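Local coordinates for protein major centromere autoantigen B (Homo sapiens, PDB 1UFI) that pairs with a second copy of itself through this dimerization domain and, as a centromere protein, binds DNA, at residues P27-D30 against R31-S34. Residues are numbered along the deposited sequence; the frame is centred on the assembly and turned at random.
Sequences PIDD and RVQS
The Asp29 carboxylate caps the first turn of the helix, with neighbours on both faces and at one oxygen. Val32 N donates to Asp29 OD1 nearly along the C-O axis of that oxygen, at 2.7 Å and almost straight (168°). Val32 CG2 lies obliquely over one face, 3.3 Å from Asp29 OD1, while Arg31 N stands over the other. With chi1 87°, Asp29 CG lies between its own backbone N and carbonyl carbon, which with the small chi2 points OD1 at the N-H of Val32. Asp29 OD2 lies 3.4 Å from Arg31 CB, but the guanidinium leads away.

A second flat group in the contact is the Gln33 amide. Ile28 CD1 lies off one face, displaced toward the nitrogen and oxygen ends, 4.0 Å from Gln33 NE2. Ile28 CG1 also packs at 3.6 Å on CG1 of Val32, a buried residue that also packs on Asp42 of the second subunit.

In the backbone, Gln33 N bonds to Asp29 O at 3.3 Å and Ser34 N to Asp30 O at 3.0 Å, beginning the i to i+4 ladder. This is a classic aspartate N-cap, ending the loop after helix 9-23 and starting helix 30-49 in the helical hairpin of the CENP-B dimerization domain.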
# COMPACT_ATOMS: atom_id res chain seq x y z
N PRO A 27 11.34 -12.64 1.10
CA PRO A 27 11.35 -13.02 2.51
C PRO A 27 10.96 -11.75 3.28
O PRO A 27 11.50 -10.69 3.00
CB PRO A 27 12.80 -13.48 2.75
CG PRO A 27 13.22 -13.84 1.38
CD PRO A 27 12.65 -12.78 0.46
N ILE A 28 9.98 -11.87 4.16
CA ILE A 28 9.34 -10.67 4.77
C ILE A 28 9.48 -10.70 6.30
O ILE A 28 9.16 -11.70 6.86
CB ILE A 28 7.79 -10.69 4.32
CG1 ILE A 28 7.19 -9.32 4.17
CG2 ILE A 28 6.95 -11.70 5.15
CD1 ILE A 28 5.83 -9.38 3.56
N ASP A 29 10.02 -9.67 6.95
CA ASP A 29 10.11 -9.74 8.42
C ASP A 29 8.68 -9.44 8.94
O ASP A 29 7.76 -9.13 8.14
CB ASP A 29 11.22 -8.83 9.00
CG ASP A 29 10.76 -7.39 9.28
OD1 ASP A 29 9.70 -7.02 8.78
OD2 ASP A 29 11.39 -6.57 10.00
N ASP A 30 8.46 -9.60 10.26
CA ASP A 30 7.15 -9.31 10.91
C ASP A 30 6.76 -7.85 10.93
O ASP A 30 5.58 -7.56 11.02
CB ASP A 30 7.14 -9.73 12.39
CG ASP A 30 7.20 -11.24 12.57
OD1 ASP A 30 6.88 -12.00 11.62
OD2 ASP A 30 7.55 -11.77 13.66
N ARG A 31 7.73 -6.95 10.91
CA ARG A 31 7.44 -5.53 10.82
C ARG A 31 6.80 -5.19 9.50
O ARG A 31 5.84 -4.40 9.45
CB ARG A 31 8.71 -4.73 10.98
CG ARG A 31 8.49 -3.28 11.41
CD ARG A 31 9.49 -2.80 12.47
NE ARG A 31 10.05 -1.48 12.15
CZ ARG A 31 9.56 -0.33 12.59
NH1 ARG A 31 8.47 -0.29 13.35
NH2 ARG A 31 10.15 0.81 12.26
N VAL A 32 7.33 -5.75 8.40
CA VAL A 32 6.70 -5.52 7.07
C VAL A 32 5.29 -6.08 7.04
O VAL A 32 4.37 -5.43 6.54
CB VAL A 32 7.59 -6.11 5.89
CG1 VAL A 32 6.90 -5.80 4.53
CG2 VAL A 32 8.96 -5.46 5.98
N GLN A 33 5.09 -7.30 7.54
CA GLN A 33 3.78 -7.90 7.58
C GLN A 33 2.82 -6.97 8.31
O GLN A 33 1.66 -6.79 7.91
CB GLN A 33 3.85 -9.21 8.33
CG GLN A 33 2.78 -10.20 7.87
CD GLN A 33 3.28 -10.96 6.62
OE1 GLN A 33 2.60 -11.00 5.59
NE2 GLN A 33 4.49 -11.49 6.71
N SER A 34 3.28 -6.46 9.43
CA SER A 34 2.46 -5.56 10.27
C SER A 34 2.07 -4.30 9.49
O SER A 34 0.92 -3.83 9.53
CB SER A 34 3.20 -5.16 11.52
OG SER A 34 2.25 -4.45 12.34